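Crustacyanin (PDB 1I4U) binds the carotenoid astaxanthin as a lipocalin subunit of crustacyanin, the protein that gives the lobster carapace its blue colour. Local coordinates at residues P44-I48 / L76-N80; I48-N54 / E66-Y72. One frame throughout, in Å; residues are numbered along the deposited sequence.

Contact 1: residues P44-I48 / L76-N80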
# COMPACT_ATOMS: atom_id res chain seq x y z
N PRO A 44 4.49 3.97 10.76
CA PRO A 44 5.06 5.20 10.17
C PRO A 44 4.13 5.85 9.17
O PRO A 44 4.46 6.88 8.61
CB PRO A 44 6.30 4.62 9.47
CG PRO A 44 5.81 3.29 8.98
CD PRO A 44 5.02 2.76 10.13
N TYR A 45 2.95 5.27 8.94
CA TYR A 45 2.00 5.77 7.95
C TYR A 45 0.87 6.55 8.59
O TYR A 45 0.24 7.35 7.92
CB TYR A 45 1.40 4.60 7.16
CG TYR A 45 2.43 3.70 6.55
CD1 TYR A 45 3.22 4.14 5.49
CD2 TYR A 45 2.63 2.41 6.99
CE1 TYR A 45 4.16 3.29 4.92
CE2 TYR A 45 3.55 1.56 6.43
CZ TYR A 45 4.32 2.01 5.39
OH TYR A 45 5.25 1.15 4.85
N GLN A 46 0.53 6.34 9.82
CA GLN A 46 -0.60 6.98 10.51
C GLN A 46 -0.22 8.41 10.77
O GLN A 46 0.66 8.73 11.57
CB GLN A 46 -0.87 6.21 11.78
CG GLN A 46 -1.74 6.81 12.82
CD GLN A 46 -3.17 7.01 12.41
OE1 GLN A 46 -4.13 6.43 12.91
NE2 GLN A 46 -3.34 7.85 11.42
N LEU A 47 -0.89 9.32 10.09
CA LEU A 47 -0.63 10.75 10.23
C LEU A 47 -1.33 11.43 11.39
O LEU A 47 -1.01 12.53 11.75
CB LEU A 47 -1.03 11.49 8.92
CG LEU A 47 -0.36 11.02 7.64
CD1 LEU A 47 -0.86 11.84 6.45
CD2 LEU A 47 1.16 11.04 7.82
N ILE A 48 -2.28 10.79 12.04
CA ILE A 48 -2.99 11.26 13.16
C ILE A 48 -2.40 10.66 14.44
O ILE A 48 -2.43 9.47 14.66
CB ILE A 48 -4.51 10.96 13.07
CG1 ILE A 48 -5.08 11.29 11.69
CG2 ILE A 48 -5.27 11.70 14.16
CD1 ILE A 48 -6.53 10.88 11.51
N LEU A 76 -5.39 20.05 14.08
CA LEU A 76 -6.49 19.16 13.72
C LEU A 76 -6.29 18.65 12.29
O LEU A 76 -5.87 19.39 11.42
CB LEU A 76 -7.83 19.87 13.79
CG LEU A 76 -8.34 20.25 15.17
CD1 LEU A 76 -9.30 21.43 15.13
CD2 LEU A 76 -9.02 19.04 15.78
N LEU A 77 -6.69 17.40 12.04
CA LEU A 77 -6.56 16.75 10.77
C LEU A 77 -7.71 15.80 10.53
O LEU A 77 -8.12 15.08 11.43
CB LEU A 77 -5.22 15.96 10.70
CG LEU A 77 -4.95 15.19 9.41
CD1 LEU A 77 -4.83 16.12 8.20
CD2 LEU A 77 -3.66 14.37 9.52
N LYS A 78 -8.22 15.85 9.32
CA LYS A 78 -9.20 14.90 8.82
C LYS A 78 -8.61 14.19 7.61
O LYS A 78 -8.08 14.88 6.73
CB LYS A 78 -10.52 15.53 8.39
CG LYS A 78 -11.58 14.62 7.79
CD LYS A 78 -12.88 15.35 7.53
CE LYS A 78 -13.03 15.57 6.05
NZ LYS A 78 -14.21 16.43 5.74
N ARG A 79 -8.76 12.88 7.62
CA ARG A 79 -8.36 12.03 6.51
C ARG A 79 -9.55 11.26 6.02
O ARG A 79 -10.27 10.67 6.79
CB ARG A 79 -7.30 11.04 6.95
CG ARG A 79 -6.06 11.78 7.41
CD ARG A 79 -5.00 10.78 7.75
NE ARG A 79 -4.48 10.29 6.43
CZ ARG A 79 -3.74 9.15 6.46
NH1 ARG A 79 -3.46 8.47 7.58
NH2 ARG A 79 -3.26 8.69 5.33
N ASN A 80 -9.76 11.26 4.69
CA ASN A 80 -10.81 10.48 4.03
C ASN A 80 -10.30 9.10 3.62
O ASN A 80 -9.26 9.01 2.96
CB ASN A 80 -11.31 11.20 2.78
CG ASN A 80 -11.96 12.53 3.10
OD1 ASN A 80 -12.92 12.56 3.87
ND2 ASN A 80 -11.49 13.61 2.53
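Leu47 lays its CD1 methyl over one face of the Arg79 guanidinium, 3.8 Å above the plane and centred on it, with the two side chains crossing at about a right angle. CD1 lies 3.9 Å from both Arg79 NE and Arg79 CZ. The arginine runs straight through CG and CD, then bends (chi3 76°), which turns the flat group beneath the leucine. At the bend itself Arg79 CD rests 4.0 Å from Ile48 CG1, the two side chains running antiparallel past one another. The loop after strand 33-41, the first barrel strand of the lipocalin fold, here packs on strand 76-85, with Leu77 and Arg79 both turned toward it while Lys78, between them, points away. Leu77 has CG anti to its backbone N (chi1 179°), and its CD2 thereby meets two neighbours at once, lying 3.9 Å from Leu47 CB and 4.0 Å from Ile48 CG1. No hydrogen bond joins the two segments. On the dimer side of the loop, Gln46 O is hydrogen-bonded to Asn125 ND2 of the second subunit, against which Leu47 also packs.

Contact 2: residues I48-N54 / E66-Y72. Unlike the reference sequence in segment 66-72: Glu66 (reference Lys).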
# COMPACT_ATOMS: atom_id res chain seq x y z
N ILE A 48 -2.28 10.79 12.04
CA ILE A 48 -2.99 11.26 13.16
C ILE A 48 -2.40 10.66 14.44
O ILE A 48 -2.43 9.47 14.66
CB ILE A 48 -4.51 10.96 13.07
CG1 ILE A 48 -5.08 11.29 11.69
CG2 ILE A 48 -5.27 11.70 14.16
CD1 ILE A 48 -6.53 10.88 11.51
N GLU A 49 -1.85 11.53 15.27
CA GLU A 49 -1.15 11.08 16.47
C GLU A 49 -2.07 10.85 17.66
O GLU A 49 -1.94 9.85 18.38
CB GLU A 49 -0.09 12.11 16.86
CG GLU A 49 0.71 11.66 18.06
CD GLU A 49 1.80 12.60 18.54
OE1 GLU A 49 1.73 13.82 18.22
OE2 GLU A 49 2.71 12.18 19.30
N LYS A 50 -2.94 11.82 17.92
CA LYS A 50 -3.74 11.83 19.11
C LYS A 50 -5.23 11.92 18.78
O LYS A 50 -5.63 12.45 17.72
CB LYS A 50 -3.38 13.01 20.03
CG LYS A 50 -1.93 13.10 20.43
CD LYS A 50 -1.69 14.36 21.24
CE LYS A 50 -0.26 14.42 21.74
NZ LYS A 50 -0.00 15.76 22.38
N CYS A 51 -6.07 11.44 19.67
CA CYS A 51 -7.53 11.63 19.64
C CYS A 51 -8.14 10.97 18.42
O CYS A 51 -9.16 11.41 17.91
CB CYS A 51 -7.89 13.13 19.69
SG CYS A 51 -7.24 13.94 21.17
N VAL A 52 -7.52 9.89 17.96
CA VAL A 52 -7.86 9.25 16.69
C VAL A 52 -9.26 8.67 16.74
O VAL A 52 -9.53 7.75 17.54
CB VAL A 52 -6.83 8.17 16.36
CG1 VAL A 52 -7.21 7.49 15.07
CG2 VAL A 52 -5.40 8.73 16.31
N ARG A 53 -10.12 9.20 15.90
CA ARG A 53 -11.54 8.94 15.87
C ARG A 53 -11.91 8.57 14.43
O ARG A 53 -11.75 9.38 13.54
CB ARG A 53 -12.32 10.16 16.31
CG ARG A 53 -13.81 10.06 16.35
CD ARG A 53 -14.47 11.41 16.61
NE ARG A 53 -15.90 11.39 16.80
CZ ARG A 53 -16.82 11.38 15.86
NH1 ARG A 53 -16.44 11.36 14.58
NH2 ARG A 53 -18.11 11.37 16.20
N ASN A 54 -12.38 7.35 14.25
CA ASN A 54 -12.66 6.81 12.90
C ASN A 54 -14.17 6.59 12.79
O ASN A 54 -14.74 5.77 13.46
CB ASN A 54 -11.90 5.53 12.66
CG ASN A 54 -10.41 5.64 12.88
OD1 ASN A 54 -9.80 6.48 12.24
ND2 ASN A 54 -9.85 4.85 13.81
N GLU A 66 -14.26 8.76 7.81
CA GLU A 66 -13.67 10.04 8.17
C GLU A 66 -12.85 9.77 9.44
O GLU A 66 -13.40 9.42 10.48
CB GLU A 66 -14.73 11.13 8.40
CG GLU A 66 -15.53 11.43 7.15
CD GLU A 66 -16.55 12.51 7.33
OE1 GLU A 66 -16.48 13.43 6.52
OE2 GLU A 66 -17.29 12.27 8.27
N SER A 67 -11.53 9.91 9.33
CA SER A 67 -10.62 9.72 10.41
C SER A 67 -10.10 11.09 10.84
O SER A 67 -9.62 11.86 10.02
CB SER A 67 -9.44 8.82 10.02
OG SER A 67 -9.86 7.49 9.81
N THR A 68 -10.22 11.41 12.14
CA THR A 68 -9.88 12.73 12.62
C THR A 68 -9.07 12.60 13.91
O THR A 68 -9.05 11.58 14.60
CB THR A 68 -11.14 13.59 12.89
OG1 THR A 68 -11.90 12.96 13.93
CG2 THR A 68 -11.95 13.79 11.62
N GLY A 69 -8.42 13.70 14.24
CA GLY A 69 -7.66 13.79 15.51
C GLY A 69 -6.62 14.91 15.36
O GLY A 69 -6.83 15.83 14.56
N ILE A 70 -5.57 14.81 16.14
CA ILE A 70 -4.50 15.80 16.17
C ILE A 70 -3.29 15.19 15.46
O ILE A 70 -2.83 14.12 15.86
CB ILE A 70 -4.12 16.21 17.60
CG1 ILE A 70 -5.33 16.50 18.49
CG2 ILE A 70 -3.17 17.40 17.56
CD1 ILE A 70 -6.17 17.57 17.87
N ALA A 71 -2.78 15.89 14.46
CA ALA A 71 -1.62 15.48 13.66
C ALA A 71 -0.36 15.67 14.48
O ALA A 71 -0.40 16.30 15.56
CB ALA A 71 -1.59 16.36 12.43
N TYR A 72 0.76 15.15 13.97
CA TYR A 72 2.04 15.24 14.67
C TYR A 72 2.55 16.67 14.83
O TYR A 72 3.36 16.94 15.73
CB TYR A 72 3.07 14.33 13.97
CG TYR A 72 2.84 12.87 14.32
CD1 TYR A 72 1.98 12.06 13.56
CD2 TYR A 72 3.44 12.29 15.43
CE1 TYR A 72 1.78 10.74 13.90
CE2 TYR A 72 3.24 10.98 15.79
CZ TYR A 72 2.41 10.21 15.01
OH TYR A 72 2.18 8.90 15.36
O HOH W 1 -0.40 15.51 18.23
O HOH W 2 3.69 15.67 17.84
O HOH W 3 -13.94 11.31 13.03
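With CG anti to its backbone N (chi1 -177°) and the chain extended beyond, Glu49 lays CG 3.5 Å from Tyr72 CE2 and takes its carboxylate on over the CE2/CD2 side, the carboxylate plane only 19° from that of the ring. Its CB, placed by the backbone, lies over the ring centre, 3.5 Å from the Tyr72 centroid and almost on the normal, a CH-pi contact. Two waters donate to Glu49 OE1, one also donating to Ala71 O and the other to Tyr72 O. With an alanine here the methyl could still cover the ring, but the water-mediated link from this carboxylate to the Ala71 and Tyr72 carbonyl oxygens would probably be lost. The backbones pair as a classic beta bulge, since Glu49 N (2.8 Å) and Lys50 N (3.1 Å) both donate to Ile70 O, while Ile70 N returns a nearly straight bond to Lys50 O. At the corner, Gly69 has backbone angles that suit only glycine, and a beta carbon there would run into Lys50 O and Ile48 CG2; the Ile48 CG2 to Gly69 CA distance is already tight, 3.5 Å. Beyond it, strands 52-54 and 66-68 continue as the antiparallel hairpin of strands 52-58 and 63-68, Arg53 and Thr68 exchanging two bonds. On their side-chain face a water links Arg53 NH1, Arg53 O and Thr68 OG1; Arg53 NH1 forms a salt bridge with Glu55, and Thr68 OG1 is hydrogen-bonded to Gln178. On the other face Ser67 OG donates to Asn54 OD1 at 2.6 Å and is also hydrogen-bonded to Tyr97 OH. Cys51 is disulfide-bonded to Cys173. This chemistry is consistent with the Ser67 and Thr68 hydroxyls being satisfied by several partners, and the Glu49 carboxylate being held through water.

In the fold
Contact 2 is nested along the chain within the loop closed by contact 1; their centres lie about 6 Å apart and they share Ile48. Strand 76-85 joins them as the next strand of the barrel: Arg79 N approaches Ser67 O at 2.8 Å and Leu77 N approaches Gly69 O at 3.0 Å, both probable hydrogen bonds. Tyr72 reaches back to the loop, with its CE1 3.3 Å from Gln46 O. Gln46 and Asn54 side chains, one from each contact, each come within about 4 Å of a bound methylpentanediol, most likely a crystallisation additive and so at best a hint of a pocket. Both contacts centre about 13 Å from the middle of the chain.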